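Local coordinates for protein endoglucanase (PDB 6KDD) that probably hydrolyses beta-1,4-linked glucans as an endoglucanase of glycosyl hydrolase family 5, built on a TIM barrel, at residues I100-F105 against V120-Q125; N28-P33 against V58-R63. All coordinates share one frame; numbering follows the deposited sequence.

Contact 1 of 2, residues I100-F105 against V120-Q125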
# COMPACT_ATOMS: atom_id res chain seq x y z
N ILE A 100 8.44 -0.02 1.10
CA ILE A 100 8.61 -0.75 -0.15
C ILE A 100 7.95 -2.12 -0.00
O ILE A 100 8.04 -2.77 1.05
CB ILE A 100 10.09 -0.87 -0.56
CG1 ILE A 100 10.95 -1.53 0.54
CG2 ILE A 100 10.66 0.49 -0.96
CD1 ILE A 100 12.32 -1.97 0.03
N ASN A 101 7.33 -2.57 -1.09
CA ASN A 101 6.66 -3.86 -1.05
C ASN A 101 7.12 -4.73 -2.21
O ASN A 101 8.02 -4.37 -2.99
CB ASN A 101 5.13 -3.67 -1.04
CG ASN A 101 4.59 -3.27 -2.39
OD1 ASN A 101 5.26 -3.39 -3.42
ND2 ASN A 101 3.35 -2.78 -2.39
N THR A 102 6.45 -5.90 -2.34
CA THR A 102 6.37 -6.61 -3.60
C THR A 102 4.90 -6.54 -4.05
O THR A 102 4.00 -6.64 -3.22
CB THR A 102 6.88 -8.06 -3.45
OG1 THR A 102 8.26 -7.97 -3.10
CG2 THR A 102 6.71 -8.89 -4.71
N HIS A 103 4.67 -6.37 -5.35
CA HIS A 103 3.36 -6.03 -5.86
C HIS A 103 3.19 -6.66 -7.24
O HIS A 103 4.13 -6.66 -8.04
CB HIS A 103 3.35 -4.49 -6.01
CG HIS A 103 2.05 -3.77 -5.86
ND1 HIS A 103 1.08 -3.77 -6.87
CD2 HIS A 103 1.62 -2.89 -4.93
CE1 HIS A 103 0.10 -2.93 -6.54
NE2 HIS A 103 0.40 -2.40 -5.35
N HIS A 104 1.98 -7.11 -7.57
CA HIS A 104 1.67 -7.64 -8.91
C HIS A 104 2.59 -8.81 -9.28
O HIS A 104 3.08 -8.86 -10.42
CB HIS A 104 1.60 -6.57 -10.02
CG HIS A 104 0.45 -5.63 -9.83
ND1 HIS A 104 0.49 -4.27 -10.19
CD2 HIS A 104 -0.76 -5.81 -9.25
CE1 HIS A 104 -0.67 -3.69 -9.89
NE2 HIS A 104 -1.44 -4.61 -9.29
N PHE A 105 2.77 -9.76 -8.34
CA PHE A 105 3.51 -10.99 -8.63
C PHE A 105 2.49 -11.98 -9.20
O PHE A 105 1.91 -12.75 -8.44
CB PHE A 105 4.17 -11.52 -7.35
CG PHE A 105 5.16 -12.65 -7.57
CD1 PHE A 105 5.26 -13.28 -8.80
CD2 PHE A 105 6.00 -13.07 -6.54
CE1 PHE A 105 6.17 -14.31 -9.01
CE2 PHE A 105 6.91 -14.10 -6.73
CZ PHE A 105 6.98 -14.72 -7.97
N VAL A 120 10.06 -15.71 -1.19
CA VAL A 120 10.96 -15.82 -0.06
C VAL A 120 12.34 -15.29 -0.45
O VAL A 120 12.93 -14.52 0.31
CB VAL A 120 11.01 -17.26 0.54
CG1 VAL A 120 12.23 -17.44 1.44
CG2 VAL A 120 9.77 -17.56 1.36
N GLU A 121 12.80 -15.66 -1.66
CA GLU A 121 14.14 -15.33 -2.12
C GLU A 121 14.24 -13.87 -2.55
O GLU A 121 15.29 -13.24 -2.39
CB GLU A 121 14.55 -16.24 -3.28
CG GLU A 121 14.94 -17.65 -2.83
CD GLU A 121 15.89 -17.73 -1.63
OE1 GLU A 121 16.93 -17.04 -1.64
OE2 GLU A 121 15.56 -18.45 -0.67
N ILE A 122 13.15 -13.34 -3.12
CA ILE A 122 13.10 -11.92 -3.44
C ILE A 122 13.36 -11.14 -2.17
O ILE A 122 14.24 -10.28 -2.13
CB ILE A 122 11.77 -11.53 -4.15
CG1 ILE A 122 11.80 -12.04 -5.59
CG2 ILE A 122 11.57 -10.01 -4.13
CD1 ILE A 122 10.46 -11.97 -6.36
N TRP A 123 12.60 -11.47 -1.13
CA TRP A 123 12.72 -10.78 0.13
C TRP A 123 14.09 -11.01 0.78
O TRP A 123 14.55 -10.14 1.51
CB TRP A 123 11.54 -11.06 1.05
CG TRP A 123 10.47 -10.06 0.72
CD1 TRP A 123 9.26 -10.26 0.11
CD2 TRP A 123 10.61 -8.65 0.91
NE1 TRP A 123 8.60 -9.06 -0.02
CE2 TRP A 123 9.40 -8.06 0.47
CE3 TRP A 123 11.62 -7.84 1.46
CZ2 TRP A 123 9.24 -6.67 0.48
CZ3 TRP A 123 11.43 -6.48 1.54
CH2 TRP A 123 10.26 -5.91 1.02
N ARG A 124 14.72 -12.17 0.52
CA ARG A 124 16.02 -12.42 1.14
C ARG A 124 16.99 -11.36 0.61
O ARG A 124 17.74 -10.75 1.38
CB ARG A 124 16.53 -13.84 0.84
CG ARG A 124 17.90 -14.14 1.45
CD ARG A 124 18.57 -15.39 0.86
NE ARG A 124 17.66 -16.55 0.89
CZ ARG A 124 17.33 -17.25 1.98
NH1 ARG A 124 17.83 -16.96 3.17
NH2 ARG A 124 16.48 -18.26 1.89
N GLN A 125 16.91 -11.12 -0.70
CA GLN A 125 17.80 -10.21 -1.39
C GLN A 125 17.52 -8.76 -1.00
O GLN A 125 18.46 -7.98 -0.81
CB GLN A 125 17.64 -10.38 -2.89
CG GLN A 125 18.27 -11.68 -3.38
CD GLN A 125 17.87 -11.83 -4.81
OE1 GLN A 125 18.49 -11.29 -5.70
NE2 GLN A 125 16.76 -12.54 -5.04
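Trp123 reaches from the helix along the backbone of Ile100 and Asn101 to the side chain of Thr102, and its flat, extended indole suits this place because one ring system can touch all three. At the far corner of the six-membered ring, Trp123 CH2 meets the carbonyl O of Ile100 at 3.8 Å, the oxygen lying at the ring edge near its plane, while CZ2 packs against the carbonyl carbon of Asn101. Thr102 and the indole run antiparallel, side against side. Thr102 OG1, anti to its own carbonyl carbon (chi1 -64°), comes within 3.3 Å of Trp123 NE1, but the angle is too poor for a hydrogen bond; that N-H is given instead to the carbonyl O of Ile141, which would fix the rotation of the ring.

Ile122 suits its place by its two branches: CG2 lies 4.0 Å from Thr102 OG1, and Ile122 CD1 meets Phe105 CE2 at 4.2 Å. Phe105 is the N-cap residue of helix 106-110; CG anti to the backbone N (chi1 -170°) carries its ring to Ile122, with Tyr115 and Val118 as further neighbours.

Further out, Phe139 and Val161 pack against the indole. The C-terminal end of strand 97-101 and the loop after it thus pack on helix 112-129, as in a beta-alpha unit of a TIM barrel.

Contact 2 of 2, residues N28-P33 against V58-R63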
# COMPACT_ATOMS: atom_id res chain seq x y z
N ASN A 28 1.23 3.33 -10.40
CA ASN A 28 1.34 3.34 -11.86
C ASN A 28 2.79 3.54 -12.31
O ASN A 28 3.03 4.03 -13.42
CB ASN A 28 0.41 4.37 -12.53
CG ASN A 28 -1.02 3.88 -12.55
OD1 ASN A 28 -1.57 3.51 -11.51
ND2 ASN A 28 -1.65 3.89 -13.71
N ALA A 29 3.74 3.12 -11.45
CA ALA A 29 5.14 3.41 -11.68
C ALA A 29 5.92 2.09 -11.64
O ALA A 29 5.94 1.36 -12.66
CB ALA A 29 5.60 4.45 -10.64
N LEU A 30 6.47 1.70 -10.47
CA LEU A 30 7.42 0.59 -10.46
C LEU A 30 6.72 -0.76 -10.35
O LEU A 30 7.40 -1.78 -10.46
CB LEU A 30 8.46 0.70 -9.32
CG LEU A 30 9.53 1.81 -9.51
CD1 LEU A 30 10.25 2.05 -8.21
CD2 LEU A 30 10.54 1.35 -10.57
N GLU A 31 5.38 -0.77 -10.16
CA GLU A 31 4.64 -2.03 -10.08
C GLU A 31 4.05 -2.41 -11.45
O GLU A 31 3.34 -3.43 -11.56
CB GLU A 31 3.58 -1.95 -8.97
CG GLU A 31 2.27 -1.23 -9.35
CD GLU A 31 2.26 0.29 -9.46
OE1 GLU A 31 3.36 0.90 -9.65
OE2 GLU A 31 1.15 0.89 -9.31
N ALA A 32 4.33 -1.59 -12.47
CA ALA A 32 3.97 -1.92 -13.85
C ALA A 32 4.98 -2.95 -14.35
O ALA A 32 5.97 -3.22 -13.65
CB ALA A 32 4.03 -0.66 -14.68
N PRO A 33 4.82 -3.60 -15.53
CA PRO A 33 5.82 -4.58 -15.99
C PRO A 33 7.20 -3.95 -16.16
O PRO A 33 8.21 -4.61 -15.96
CB PRO A 33 5.21 -5.09 -17.34
CG PRO A 33 3.72 -4.89 -17.14
CD PRO A 33 3.65 -3.53 -16.45
N VAL A 58 5.66 7.80 2.12
CA VAL A 58 5.30 7.33 0.78
C VAL A 58 5.35 5.81 0.75
O VAL A 58 6.20 5.16 1.39
CB VAL A 58 6.28 7.89 -0.29
CG1 VAL A 58 6.01 9.36 -0.63
CG2 VAL A 58 7.75 7.62 0.05
N ARG A 59 4.44 5.24 -0.03
CA ARG A 59 4.44 3.80 -0.21
C ARG A 59 4.74 3.55 -1.68
O ARG A 59 4.21 4.22 -2.57
CB ARG A 59 3.06 3.20 0.14
CG ARG A 59 2.97 1.71 -0.19
CD ARG A 59 1.71 1.10 0.42
NE ARG A 59 1.51 -0.34 0.15
CZ ARG A 59 0.71 -0.90 -0.76
NH1 ARG A 59 0.08 -0.15 -1.65
NH2 ARG A 59 0.56 -2.23 -0.80
N ILE A 60 5.68 2.64 -1.92
CA ILE A 60 6.24 2.46 -3.26
C ILE A 60 5.95 1.03 -3.71
O ILE A 60 6.68 0.11 -3.35
CB ILE A 60 7.76 2.73 -3.31
CG1 ILE A 60 8.16 4.06 -2.65
CG2 ILE A 60 8.29 2.64 -4.77
CD1 ILE A 60 7.69 5.24 -3.46
N PRO A 61 4.89 0.81 -4.50
CA PRO A 61 4.66 -0.49 -5.10
C PRO A 61 5.74 -0.87 -6.09
O PRO A 61 6.14 -0.06 -6.96
CB PRO A 61 3.37 -0.28 -5.91
CG PRO A 61 2.68 0.90 -5.17
CD PRO A 61 3.84 1.79 -4.76
N ILE A 62 6.18 -2.15 -6.02
CA ILE A 62 7.31 -2.56 -6.84
C ILE A 62 7.09 -4.02 -7.27
O ILE A 62 6.99 -4.90 -6.40
CB ILE A 62 8.62 -2.47 -6.03
CG1 ILE A 62 8.98 -1.05 -5.57
CG2 ILE A 62 9.80 -3.05 -6.81
CD1 ILE A 62 10.18 -1.10 -4.61
N ARG A 63 7.17 -4.22 -8.58
CA ARG A 63 7.00 -5.52 -9.22
C ARG A 63 8.38 -6.17 -9.41
O ARG A 63 8.88 -6.28 -10.53
CB ARG A 63 6.29 -5.37 -10.57
CG ARG A 63 5.80 -6.72 -11.10
CD ARG A 63 5.40 -6.59 -12.53
NE ARG A 63 4.13 -5.86 -12.64
CZ ARG A 63 3.14 -6.18 -13.46
NH1 ARG A 63 3.23 -7.26 -14.22
NH2 ARG A 63 2.06 -5.41 -13.52
O HOH W 1 5.95 2.47 -7.73
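Arg63 grips the backbone carbonyl of Glu31 side-on, two nitrogens on one oxygen: NE to O at 2.8 Å and NH2 to O at 3.1 Å. The oxygen lies in the guanidinium plane, and a bend at chi3 (-73°) turns the group back over the loop. A third bond, from Arg63 N to Leu30 O, is nearly straight (169°). An alanine in place of Arg63 would probably leave the Glu31 carbonyl without two of its donors and the turn freer to shift. Water 1 bridges Leu30 N to Pro61 O.

The Glu31 carboxylate takes the backbone N-H groups of Asn28 and Ala29, one per oxygen, which probably steadies the type I turn Ala29-Ala32. Glutamate suits because chi1 (81°) and a bend at chi2 fold both oxygens back.

The flat guanidinium can lie against the Ala32-Pro33 peptide while its edge bonds Glu31 O; Pro33 N sits over the middle of one Arg63 face, 3.6 Å from its plane.

Of apolar pairs, Glu31 CB and Pro61 CB meet at 3.5 Å, and Leu30 CD1 rests on Ile60 CG2 at 4.0 Å.

Leu30 and Ile62 also pack on Phe80, joining the loop after strand 22-25 to the end of adjacent strand 57-60 and helix 78-93.

In the fold
Along the chain both segments of contact 2 precede those of contact 1; their centres lie about 12 Å apart. They share the eight-stranded parallel barrel, in which strands 57-60 and 97-101 are neighbours: contact 2 links the loop after strand 22-25 to the end of the second strand, whereas contact 1 packs the end of the third against helix 112-129. The two meet directly. Asn101 OD1 probably accepts a hydrogen bond from Ile62 N at 3.0 Å, and His104 ND1 probably bonds to Glu31 O, while His103 packs on Pro61. Successive beta-alpha units are thus stitched together where the strands give way to loops, the end of a TIM barrel that carries the active site.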